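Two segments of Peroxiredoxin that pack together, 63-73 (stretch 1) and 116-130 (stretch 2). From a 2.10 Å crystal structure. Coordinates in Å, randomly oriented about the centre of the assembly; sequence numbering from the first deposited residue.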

# COMPACT_ATOMS: atom_id res chain seq x y z
N GLU A 63 36.19 15.39 13.87
CA GLU A 63 35.80 16.69 14.48
C GLU A 63 37.02 17.64 14.55
O GLU A 63 38.15 17.20 14.19
CB GLU A 63 35.12 16.46 15.84
CG GLU A 63 33.79 15.71 15.78
CD GLU A 63 32.70 16.23 14.83
OE1 GLU A 63 32.85 17.33 14.25
OE2 GLU A 63 31.66 15.52 14.67
N ILE A 64 36.78 18.91 14.90
CA ILE A 64 37.82 19.98 15.09
C ILE A 64 37.85 20.34 16.58
O ILE A 64 36.79 20.63 17.14
CB ILE A 64 37.54 21.20 14.17
CG1 ILE A 64 37.26 20.80 12.73
CG2 ILE A 64 38.68 22.22 14.20
CD1 ILE A 64 36.49 21.85 11.95
N ASP A 65 39.02 20.28 17.23
CA ASP A 65 39.16 20.62 18.68
C ASP A 65 39.38 22.13 18.87
O ASP A 65 39.45 22.86 17.86
CB ASP A 65 40.30 19.83 19.33
CG ASP A 65 41.71 20.17 18.86
OD1 ASP A 65 41.96 21.35 18.44
OD2 ASP A 65 42.55 19.24 18.90
N GLN A 66 39.54 22.56 20.13
CA GLN A 66 39.80 23.98 20.52
C GLN A 66 40.96 24.58 19.71
O GLN A 66 40.87 25.79 19.39
CB GLN A 66 40.07 24.08 22.01
CG GLN A 66 38.80 24.24 22.83
CD GLN A 66 39.16 24.68 24.23
OE1 GLN A 66 39.06 25.86 24.57
NE2 GLN A 66 39.64 23.73 25.02
N SER A 67 42.00 23.80 19.39
CA SER A 67 43.25 24.27 18.75
C SER A 67 43.13 24.27 17.22
O SER A 67 44.05 24.75 16.55
CB SER A 67 44.44 23.45 19.18
OG SER A 67 44.92 23.90 20.43
N GLY A 68 42.04 23.75 16.68
CA GLY A 68 41.85 23.69 15.23
C GLY A 68 42.44 22.41 14.68
O GLY A 68 42.63 22.35 13.45
N ASN A 69 42.73 21.44 15.57
CA ASN A 69 43.33 20.13 15.21
C ASN A 69 42.21 19.10 14.96
O ASN A 69 41.29 18.98 15.79
CB ASN A 69 44.33 19.69 16.28
CG ASN A 69 45.54 20.59 16.33
OD1 ASN A 69 46.07 21.01 15.30
ND2 ASN A 69 46.01 20.88 17.53
N LEU A 70 42.29 18.41 13.82
CA LEU A 70 41.42 17.26 13.44
C LEU A 70 41.65 16.08 14.39
O LEU A 70 42.81 15.71 14.59
CB LEU A 70 41.76 16.80 12.03
CG LEU A 70 41.35 17.69 10.86
CD1 LEU A 70 41.69 17.00 9.55
CD2 LEU A 70 39.87 18.03 10.90
N PHE A 71 40.57 15.46 14.87
CA PHE A 71 40.63 14.14 15.55
C PHE A 71 39.41 13.29 15.17
O PHE A 71 38.37 13.85 14.82
CB PHE A 71 40.74 14.36 17.06
CG PHE A 71 39.49 14.89 17.71
CD1 PHE A 71 39.12 16.21 17.57
CD2 PHE A 71 38.68 14.05 18.47
CE1 PHE A 71 37.96 16.69 18.17
CE2 PHE A 71 37.53 14.53 19.08
CZ PHE A 71 37.17 15.85 18.92
N ILE A 72 39.53 11.98 15.33
CA ILE A 72 38.46 10.95 15.19
C ILE A 72 38.00 10.55 16.59
O ILE A 72 38.72 9.88 17.30
CB ILE A 72 38.99 9.68 14.48
CG1 ILE A 72 40.07 9.94 13.41
CG2 ILE A 72 37.83 8.86 13.96
CD1 ILE A 72 39.56 10.27 12.01
N PRO A 73 36.79 10.89 17.06
CA PRO A 73 36.32 10.37 18.35
C PRO A 73 36.36 8.84 18.52
O PRO A 73 36.58 8.41 19.63
CB PRO A 73 34.87 10.87 18.46
CG PRO A 73 34.72 11.97 17.43
CD PRO A 73 35.84 11.82 16.44
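Stretch 2 116-130: YNFARQVNQMINEYA

A helix packs one side against a beta hairpin, through a row of apolar side chains with a glutamine hydrogen-bonded at the turn end. Stretch 1 holds the end of one strand, 63-64, and a two-residue strand, 70-71, paired by Glu63 N to Phe71 O (2.8 Å) and Phe71 N to Glu63 O (3.1 Å). The loop between them contains a type I turn from Asp65 to Gly68. Stretch 2 is helical when it enters at Tyr116, and Ala130 has left helical phi/psi, with positive phi, in a Schellman motif.

The helix runs in the same general sense as the chain from Gly68 to Ile72. Gly68 lies nearest Phe118 (CA to CA 7.4 Å), Leu70 lies nearest Gln121 (CA to CA 6.6 Å), and Ile72 meets Met125 and Tyr129.

Gln121 uses both ends of its amide. Its NE2 donates to Asn69 OD1 at 2.9 Å, and its OE1 accepts from Leu70 N at 3.1 Å. The second bond ties the backbone of stretch 1 to a side chain of the helix.

Leu70 is the most covered residue. Its CD2 is 4.0 Å from Phe118 CE1, its CD1 4.0 Å from Val122 CG2, and its CB 3.8 Å from Met125 CE. Ile64 CD1 meets the Phe118 ring edge at CE1, 3.7 Å away. Ile72 CD1 lies 3.6 Å from Met125 CE, and Ile72 CG1 3.8 Å from Tyr129 OH. Phe71 points away.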

# COMPACT_ATOMS: atom_id res chain seq x y z
N TYR A 116 45.54 26.93 5.38
CA TYR A 116 46.71 26.07 5.06
C TYR A 116 46.80 24.95 6.12
O TYR A 116 47.01 23.80 5.78
CB TYR A 116 47.99 26.91 4.99
CG TYR A 116 49.21 26.13 4.54
CD1 TYR A 116 49.48 25.92 3.20
CD2 TYR A 116 50.08 25.57 5.46
CE1 TYR A 116 50.58 25.19 2.78
CE2 TYR A 116 51.19 24.83 5.07
CZ TYR A 116 51.44 24.64 3.72
OH TYR A 116 52.54 23.93 3.31
N ASN A 117 46.62 25.31 7.39
CA ASN A 117 46.71 24.40 8.55
C ASN A 117 45.62 23.32 8.45
O ASN A 117 45.94 22.14 8.59
CB ASN A 117 46.58 25.15 9.87
CG ASN A 117 46.78 24.25 11.06
OD1 ASN A 117 47.72 23.48 11.10
ND2 ASN A 117 45.90 24.33 12.04
N PHE A 118 44.37 23.73 8.23
CA PHE A 118 43.25 22.77 8.04
C PHE A 118 43.58 21.83 6.89
O PHE A 118 43.50 20.63 7.08
CB PHE A 118 41.93 23.49 7.77
CG PHE A 118 40.73 22.59 7.91
CD1 PHE A 118 40.11 22.42 9.13
CD2 PHE A 118 40.23 21.90 6.81
CE1 PHE A 118 39.01 21.58 9.25
CE2 PHE A 118 39.13 21.06 6.94
CZ PHE A 118 38.53 20.91 8.16
N ALA A 119 43.93 22.37 5.72
CA ALA A 119 44.21 21.53 4.55
C ALA A 119 45.30 20.53 4.93
O ALA A 119 45.06 19.37 4.69
CB ALA A 119 44.59 22.36 3.35
N ARG A 120 46.43 20.98 5.47
CA ARG A 120 47.60 20.12 5.84
C ARG A 120 47.10 18.94 6.68
O ARG A 120 47.57 17.83 6.46
CB ARG A 120 48.68 20.91 6.59
CG ARG A 120 50.05 20.23 6.69
CD ARG A 120 51.10 20.88 7.62
NE ARG A 120 50.50 21.47 8.83
CZ ARG A 120 50.10 20.80 9.93
NH1 ARG A 120 50.28 19.49 10.04
NH2 ARG A 120 49.53 21.44 10.93
N GLN A 121 46.19 19.17 7.63
CA GLN A 121 45.72 18.13 8.55
C GLN A 121 44.79 17.16 7.81
O GLN A 121 44.75 15.98 8.17
CB GLN A 121 44.99 18.78 9.71
CG GLN A 121 45.90 19.66 10.54
CD GLN A 121 45.44 19.72 11.97
OE1 GLN A 121 45.11 18.71 12.58
NE2 GLN A 121 45.43 20.92 12.50
N VAL A 122 44.03 17.67 6.84
CA VAL A 122 43.15 16.81 5.99
C VAL A 122 44.06 15.84 5.25
O VAL A 122 43.79 14.63 5.25
CB VAL A 122 42.28 17.65 5.04
CG1 VAL A 122 41.62 16.81 3.97
CG2 VAL A 122 41.23 18.43 5.84
N ASN A 123 45.13 16.34 4.65
CA ASN A 123 46.02 15.52 3.80
C ASN A 123 46.74 14.52 4.70
O ASN A 123 47.02 13.40 4.25
CB ASN A 123 46.99 16.38 3.02
CG ASN A 123 47.81 15.58 2.04
OD1 ASN A 123 49.04 15.55 2.14
ND2 ASN A 123 47.15 14.88 1.14
N GLN A 124 47.01 14.92 5.94
CA GLN A 124 47.67 14.05 6.93
C GLN A 124 46.73 12.91 7.29
O GLN A 124 47.17 11.77 7.30
CB GLN A 124 48.07 14.82 8.18
CG GLN A 124 49.17 14.10 8.94
CD GLN A 124 49.01 14.27 10.43
OE1 GLN A 124 49.41 15.29 11.00
NE2 GLN A 124 48.42 13.26 11.07
N MET A 125 45.48 13.19 7.60
CA MET A 125 44.50 12.14 7.94
C MET A 125 44.28 11.21 6.73
O MET A 125 44.13 9.99 6.95
CB MET A 125 43.19 12.77 8.39
CG MET A 125 42.10 11.77 8.65
SD MET A 125 40.62 12.64 9.10
CE MET A 125 41.13 13.24 10.71
N ILE A 126 44.30 11.74 5.50
CA ILE A 126 44.13 10.92 4.27
C ILE A 126 45.32 9.97 4.13
O ILE A 126 45.09 8.79 3.83
CB ILE A 126 43.92 11.77 3.00
CG1 ILE A 126 42.53 12.43 2.99
CG2 ILE A 126 44.14 10.94 1.74
CD1 ILE A 126 42.37 13.50 1.93
N ASN A 127 46.56 10.45 4.31
CA ASN A 127 47.77 9.60 4.16
C ASN A 127 47.82 8.57 5.30
O ASN A 127 48.13 7.39 5.02
CB ASN A 127 49.04 10.45 4.05
CG ASN A 127 49.10 11.19 2.73
OD1 ASN A 127 48.51 10.76 1.74
ND2 ASN A 127 49.80 12.31 2.70
N GLU A 128 47.48 9.00 6.51
CA GLU A 128 47.60 8.21 7.76
C GLU A 128 46.69 6.97 7.70
O GLU A 128 47.15 5.90 8.11
CB GLU A 128 47.28 9.09 8.97
CG GLU A 128 47.19 8.35 10.29
CD GLU A 128 47.10 9.26 11.52
OE1 GLU A 128 47.70 10.37 11.49
OE2 GLU A 128 46.43 8.84 12.51
N TYR A 129 45.45 7.13 7.22
CA TYR A 129 44.43 6.05 7.14
C TYR A 129 44.29 5.45 5.74
O TYR A 129 43.43 4.60 5.56
CB TYR A 129 43.09 6.60 7.62
CG TYR A 129 42.99 6.75 9.11
CD1 TYR A 129 42.59 5.69 9.90
CD2 TYR A 129 43.27 7.94 9.74
CE1 TYR A 129 42.48 5.81 11.28
CE2 TYR A 129 43.14 8.09 11.11
CZ TYR A 129 42.75 7.01 11.89
OH TYR A 129 42.61 7.15 13.24
N ALA A 130 45.14 5.85 4.79
CA ALA A 130 45.00 5.52 3.35
C ALA A 130 43.54 5.74 2.91
O ALA A 130 42.97 4.84 2.25
CB ALA A 130 45.44 4.09 3.10